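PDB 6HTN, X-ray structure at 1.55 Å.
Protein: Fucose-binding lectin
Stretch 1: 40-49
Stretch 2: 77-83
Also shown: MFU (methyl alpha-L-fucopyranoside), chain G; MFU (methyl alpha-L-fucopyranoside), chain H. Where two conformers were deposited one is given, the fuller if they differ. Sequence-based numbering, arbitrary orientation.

Stretch 1, residues 40-49: GALTNQFSAI
Stretch 2 (77-83) IIELCWD

Residues 77-83 form a strand through Trp82, with extended phi/psi values such as -112/131 at Leu80. Residues 40-49 pack against it as an irregular segment. The two stretches run in opposite directions: Ala48 lies nearest Ile78, with CA atoms 8.3 Å apart, and Leu42 lies nearest Leu80, with CA atoms 8.7 Å apart, while Ala41 reaches Trp82. No hydrogen bond crosses between them. The contact is made mainly by apolar side chains and buries 251 Å², both sides summed.

Side chains alternate along the strand. Ile78, Leu80 and Trp82 point their CA-to-CB bonds toward stretch 1. Cys81 points away, and Glu79 is out of reach.

Stretch 1 begins with two overlapping turns. A type I turn spans Gly40 to Thr43, with Ala41 at -61/-28 and Leu42 at -64/-28. It is closed by Thr43 N to Gly40 O at 3.0 Å. A type II turn spans Leu42 to Gln45, with Thr43 at -51/130 and Asn44 at 71/6. It is closed by Gln45 N to Leu42 O at 3.1 Å. Asparagine tolerates the positive phi well. Thr43 is m (-62°), which lets Thr43 OG1 donate to Gly40 O at 2.9 Å. Gln45 is m, t, with chi3 at 54°. Its side chain folds back so that Gln45 NE2 donates to Ala41 O at 2.8 Å, nearly straight at 168°. Phe46 to Ala48 are then extended, at -132/130, -81/144 and -152/173.

Leu80 is the centre of the contact and has the largest covered area, 77 Å². It is buried, apolar and branched, and its m, t rotamer (-56°, 167°) presents both methyls to stretch 1. Leu80 CD2 sits over one face of the Phe46 ring, 3.6 Å from the centroid and 5° off the ring normal, a CH-pi contact. Leu80 CD1 lies 3.6 Å from Phe46 CD2 and 4.1 Å from Leu42 CD1. Phe46 is m (-52°) with chi2 at -74°, which turns the flat of its ring to the leucine. Leu42 is buried, with chi1 t (173°) and chi2 between wells at 147°. Phe46, Leu42 and Ile78 each have two deposited conformers; one is described.

Ile78 is p, t (64°, 169°). The t chi2 extends Ile78 CD1 to 4.5 Å from Ala48 CB and 3.9 Å from Ser47 O. Ala48 is buried and points toward the strand, its single methyl a loose apolar partner. Ser47 points away, so it meets the isoleucine through its backbone.

Trp82 is t (179°) with chi2 at -85°. Ala41 CB approaches its ring obliquely, 4.3 Å from Trp82 CZ3. The broad indole suits the C-H groups of the chain G fucoside, whose C4 lies over one face and whose C6 is 3.7 Å from Trp82 NE1. Ala41 N donates to chain G fucoside O2 at 2.9 Å and weakly to its O3 at 3.2 Å. Both stretches thus contribute to this site, as befits a fucose-binding lectin. Glu79, t, t with chi3 at 43°, binds the chain H fucoside. Glu79 OE1 accepts from chain H fucoside O3 and Glu79 OE2 from its O4, both at 2.7 Å.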

ATOM      1  N   GLY A  40       2.235  21.197  14.506  1.00 20.99           N
ATOM      2  CA  GLY A  40       3.519  21.187  15.178  1.00 21.95           C
ATOM      3  C   GLY A  40       4.660  21.632  14.309  1.00 22.68           C
ATOM      4  O   GLY A  40       4.532  21.678  13.051  1.00 23.39           O
ATOM      5  N   ALA A  41       5.806  21.889  14.896  1.00 21.87           N
ATOM      6  CA  ALA A  41       6.999  22.413  14.242  1.00 21.96           C
ATOM      7  C   ALA A  41       7.529  21.478  13.142  1.00 22.58           C
ATOM      8  O   ALA A  41       8.211  21.924  12.245  1.00 22.24           O
ATOM      9  CB  ALA A  41       8.049  22.737  15.261  1.00 23.88           C
ATOM     10  N   LEU A  42       7.290  20.157  13.277  0.70 23.16           N
ATOM     11  CA  LEU A  42       7.816  19.220  12.257  0.70 20.96           C
ATOM     12  C   LEU A  42       7.159  19.493  10.890  0.70 20.58           C
ATOM     13  O   LEU A  42       7.775  19.218   9.877  0.70 20.59           O
ATOM     14  CB  LEU A  42       7.583  17.782  12.738  0.70 21.58           C
ATOM     15  CG  LEU A  42       7.908  16.681  11.727  0.70 21.80           C
ATOM     16  CD1 LEU A  42       8.427  15.426  12.469  0.70 22.61           C
ATOM     17  CD2 LEU A  42       6.656  16.344  10.903  0.70 22.87           C
ATOM     18  N   THR A  43       5.933  20.005  10.921  1.00 20.67           N
ATOM     19  CA  THR A  43       5.066  20.126   9.720  1.00 20.97           C
ATOM     20  C   THR A  43       5.798  20.799   8.570  1.00 22.94           C
ATOM     21  O   THR A  43       6.371  21.904   8.753  1.00 22.48           O
ATOM     22  CB  THR A  43       3.807  20.886  10.063  1.00 21.11           C
ATOM     23  OG1 THR A  43       3.101  20.149  11.044  1.00 20.39           O
ATOM     24  CG2 THR A  43       2.902  21.135   8.872  1.00 21.73           C
ATOM     25  N   ASN A  44       5.744  20.165   7.385  1.00 19.54           N
ATOM     26  CA  ASN A  44       6.223  20.702   6.086  1.00 21.65           C
ATOM     27  C   ASN A  44       7.745  20.757   6.025  1.00 24.96           C
ATOM     28  O   ASN A  44       8.240  21.284   5.018  1.00 29.00           O
ATOM     29  CB  ASN A  44       5.537  22.037   5.759  1.00 21.45           C
ATOM     30  CG  ASN A  44       4.106  21.795   5.350  1.00 23.50           C
ATOM     31  OD1 ASN A  44       3.730  20.702   4.891  1.00 23.87           O
ATOM     32  ND2 ASN A  44       3.258  22.817   5.464  1.00 25.27           N
ATOM     33  N   GLN A  45       8.491  20.247   6.996  1.00 24.00           N
ATOM     34  CA  GLN A  45       9.950  20.296   6.917  1.00 22.81           C
ATOM     35  C   GLN A  45      10.538  19.143   6.118  1.00 27.19           C
ATOM     36  O   GLN A  45      11.622  19.310   5.537  1.00 25.58           O
ATOM     37  CB  GLN A  45      10.625  20.303   8.279  1.00 27.41           C
ATOM     38  CG  GLN A  45      10.391  21.540   9.113  1.00 27.99           C
ATOM     39  CD  GLN A  45      11.407  21.570  10.253  1.00 26.74           C
ATOM     40  OE1 GLN A  45      12.618  21.477  10.038  1.00 31.56           O
ATOM     41  NE2 GLN A  45      10.909  21.569  11.487  1.00 26.76           N
ATOM     42  N   PHE A  46       9.896  17.974   6.119  0.70 23.19           N
ATOM     43  CA  PHE A  46      10.564  16.740   5.658  0.70 21.51           C
ATOM     44  C   PHE A  46       9.693  15.944   4.660  0.70 20.35           C
ATOM     45  O   PHE A  46       8.517  15.713   4.929  0.70 21.31           O
ATOM     46  CB  PHE A  46      10.902  15.839   6.841  0.70 22.53           C
ATOM     47  CG  PHE A  46      11.660  16.549   7.942  0.70 22.78           C
ATOM     48  CD1 PHE A  46      12.979  16.874   7.805  0.70 26.05           C
ATOM     49  CD2 PHE A  46      10.984  16.892   9.099  0.70 25.23           C
ATOM     50  CE1 PHE A  46      13.643  17.533   8.832  0.70 25.77           C
ATOM     51  CE2 PHE A  46      11.666  17.466  10.170  0.70 25.14           C
ATOM     52  CZ  PHE A  46      12.982  17.821  10.004  0.70 25.53           C
ATOM     53  N   SER A  47      10.283  15.579   3.537  1.00 19.70           N
ATOM     54  CA  SER A  47       9.653  14.741   2.501  1.00 19.52           C
ATOM     55  C   SER A  47       9.753  13.269   2.915  1.00 20.52           C
ATOM     56  O   SER A  47      10.797  12.842   3.459  1.00 21.48           O
ATOM     57  CB  SER A  47      10.278  14.968   1.159  1.00 21.83           C
ATOM     58  OG  SER A  47       9.854  16.248   0.674  1.00 23.45           O
ATOM     59  N   ALA A  48       8.716  12.486   2.595  1.00 18.45           N
ATOM     60  CA  ALA A  48       8.783  11.026   2.829  1.00 17.63           C
ATOM     61  C   ALA A  48       7.880  10.344   1.812  1.00 20.11           C
ATOM     62  O   ALA A  48       7.139  11.047   1.064  1.00 19.50           O
ATOM     63  CB  ALA A  48       8.370  10.719   4.243  1.00 18.54           C
ATOM     64  N   ILE A  49       7.915   9.029   1.772  1.00 18.50           N
ATOM     65  CA  ILE A  49       7.078   8.233   0.834  1.00 18.47           C
ATOM     66  C   ILE A  49       6.276   7.177   1.597  1.00 18.98           C
ATOM     67  O   ILE A  49       5.620   6.327   0.968  1.00 21.32           O
ATOM     68  CB  ILE A  49       7.922   7.587  -0.268  1.00 16.85           C
ATOM     69  CG1 ILE A  49       8.898   6.517   0.258  1.00 18.86           C
ATOM     70  CG2 ILE A  49       8.631   8.671  -1.070  1.00 19.99           C
ATOM     71  CD1 ILE A  49       9.662   5.817  -0.828  1.00 21.59           C
ATOM     72  N   ILE A  77      15.111   4.272   5.507  1.00 19.03           N
ATOM     73  CA  ILE A  77      14.490   4.775   6.742  1.00 19.31           C
ATOM     74  C   ILE A  77      15.115   6.110   7.140  1.00 19.87           C
ATOM     75  O   ILE A  77      16.352   6.232   7.155  1.00 21.93           O
ATOM     76  CB  ILE A  77      14.511   3.745   7.889  1.00 19.31           C
ATOM     77  CG1 ILE A  77      13.746   2.486   7.450  1.00 22.44           C
ATOM     78  CG2 ILE A  77      13.935   4.337   9.161  1.00 20.81           C
ATOM     79  CD1 ILE A  77      14.015   1.252   8.304  1.00 22.69           C
ATOM     80  N   ILE A  78      14.253   7.080   7.447  0.70 19.42           N
ATOM     81  CA  ILE A  78      14.670   8.383   8.024  0.70 21.32           C
ATOM     82  C   ILE A  78      14.185   8.435   9.461  0.70 21.02           C
ATOM     83  O   ILE A  78      13.076   7.954   9.767  0.70 20.21           O
ATOM     84  CB  ILE A  78      14.163   9.571   7.197  0.70 22.45           C
ATOM     85  CG1 ILE A  78      12.643   9.674   7.162  0.70 26.08           C
ATOM     86  CG2 ILE A  78      14.729   9.496   5.798  0.70 23.71           C
ATOM     87  CD1 ILE A  78      12.149  11.002   6.576  0.70 26.88           C
ATOM     88  N   GLU A  79      15.014   8.990  10.337  1.00 18.93           N
ATOM     89  CA  GLU A  79      14.700   9.182  11.749  1.00 17.24           C
ATOM     90  C   GLU A  79      14.678  10.704  12.015  1.00 17.32           C
ATOM     91  O   GLU A  79      15.699  11.318  11.731  1.00 21.70           O
ATOM     92  CB  GLU A  79      15.734   8.502  12.622  1.00 18.47           C
ATOM     93  CG  GLU A  79      15.508   8.787  14.113  1.00 19.68           C
ATOM     94  CD  GLU A  79      16.578   8.216  15.033  1.00 19.65           C
ATOM     95  OE1 GLU A  79      17.785   8.332  14.670  1.00 20.89           O
ATOM     96  OE2 GLU A  79      16.204   7.729  16.146  1.00 19.19           O
ATOM     97  N   LEU A  80      13.588  11.193  12.520  1.00 18.59           N
ATOM     98  CA  LEU A  80      13.433  12.615  12.919  1.00 19.38           C
ATOM     99  C   LEU A  80      13.309  12.692  14.438  1.00 21.51           C
ATOM    100  O   LEU A  80      12.553  11.924  15.073  1.00 20.66           O
ATOM    101  CB  LEU A  80      12.255  13.224  12.191  1.00 19.77           C
ATOM    102  CG  LEU A  80      12.363  13.111  10.681  1.00 23.99           C
ATOM    103  CD1 LEU A  80      11.011  13.447  10.054  1.00 27.47           C
ATOM    104  CD2 LEU A  80      13.489  13.953  10.087  1.00 25.01           C
ATOM    105  N   CYS A  81      14.089  13.585  15.025  1.00 20.34           N
ATOM    106  CA  CYS A  81      14.276  13.639  16.491  1.00 19.57           C
ATOM    107  C   CYS A  81      13.907  15.016  17.052  1.00 20.34           C
ATOM    108  O   CYS A  81      14.362  16.029  16.484  1.00 23.11           O
ATOM    109  CB  CYS A  81      15.734  13.423  16.832  1.00 22.36           C
ATOM    110  SG  CYS A  81      16.454  11.945  16.066  1.00 22.87           S
ATOM    111  N   TRP A  82      13.264  15.004  18.188  1.00 20.50           N
ATOM    112  CA  TRP A  82      12.992  16.194  19.027  1.00 19.88           C
ATOM    113  C   TRP A  82      13.487  15.891  20.429  1.00 21.09           C
ATOM    114  O   TRP A  82      13.017  14.913  21.040  1.00 20.72           O
ATOM    115  CB  TRP A  82      11.521  16.507  19.035  1.00 22.08           C
ATOM    116  CG  TRP A  82      11.128  17.684  19.888  1.00 20.87           C
ATOM    117  CD1 TRP A  82      10.869  17.704  21.221  1.00 22.32           C
ATOM    118  CD2 TRP A  82      10.934  19.022  19.400  1.00 21.54           C
ATOM    119  NE1 TRP A  82      10.537  18.988  21.604  1.00 25.37           N
ATOM    120  CE2 TRP A  82      10.590  19.805  20.515  1.00 23.54           C
ATOM    121  CE3 TRP A  82      11.091  19.620  18.158  1.00 24.47           C
ATOM    122  CZ2 TRP A  82      10.287  21.167  20.371  1.00 26.18           C
ATOM    123  CZ3 TRP A  82      10.796  20.965  18.024  1.00 26.40           C
ATOM    124  CH2 TRP A  82      10.414  21.722  19.129  1.00 24.40           C
ATOM    125  N   ASP A  83      14.337  16.762  20.985  1.00 23.06           N
ATOM    126  CA  ASP A  83      14.833  16.635  22.378  1.00 25.09           C
ATOM    127  C   ASP A  83      14.485  17.857  23.225  1.00 26.69           C
ATOM    128  O   ASP A  83      14.479  17.739  24.450  1.00 26.80           O
ATOM    129  CB  ASP A  83      16.344  16.400  22.422  1.00 26.51           C
ATOM    130  CG  ASP A  83      16.779  15.095  21.796  1.00 23.26           C
ATOM    131  OD1 ASP A  83      16.106  14.063  22.088  1.00 25.72           O
ATOM    132  OD2 ASP A  83      17.806  15.094  21.111  1.00 26.68           O
TER
HETATM  133  C1  MFU G 201       5.356  21.457  20.119  1.00 20.90           C
HETATM  134  C2  MFU G 201       5.599  21.000  18.678  1.00 21.14           C
HETATM  135  C3  MFU G 201       6.922  20.358  18.418  1.00 19.33           C
HETATM  136  C4  MFU G 201       7.043  19.141  19.322  1.00 18.28           C
HETATM  137  C5  MFU G 201       6.836  19.737  20.725  1.00 19.37           C
HETATM  138  C6  MFU G 201       6.839  18.581  21.775  1.00 20.44           C
HETATM  139  O1  MFU G 201       6.404  22.349  20.275  1.00 24.11           O
HETATM  140  O2  MFU G 201       5.604  22.195  17.813  1.00 22.15           O
HETATM  141  O3  MFU G 201       7.115  19.904  17.059  1.00 21.20           O
HETATM  142  O4  MFU G 201       5.950  18.213  19.118  1.00 19.67           O
HETATM  143  O5  MFU G 201       5.513  20.250  20.923  1.00 21.60           O
HETATM  144  CM  MFU G 201       6.337  22.954  21.595  1.00 25.24           C
HETATM  145  C1  MFU H 202      20.032  10.563  18.938  1.00 21.88           C
HETATM  146  C2  MFU H 202      19.781   9.911  17.579  1.00 19.05           C
HETATM  147  C3  MFU H 202      19.825   8.396  17.766  1.00 21.24           C
HETATM  148  C4  MFU H 202      18.777   7.991  18.753  1.00 19.71           C
HETATM  149  C5  MFU H 202      19.094   8.694  20.102  1.00 20.36           C
HETATM  150  C6  MFU H 202      18.068   8.341  21.151  1.00 18.88           C
HETATM  151  O1  MFU H 202      21.393  10.238  19.269  1.00 25.44           O
HETATM  152  O2  MFU H 202      20.809  10.363  16.693  1.00 22.62           O
HETATM  153  O3  MFU H 202      19.669   7.775  16.486  1.00 22.00           O
HETATM  154  O4  MFU H 202      17.464   8.392  18.382  1.00 20.81           O
HETATM  155  O5  MFU H 202      19.036  10.157  19.859  1.00 21.28           O
HETATM  156  CM  MFU H 202      21.644  10.774  20.582  1.00 30.02           C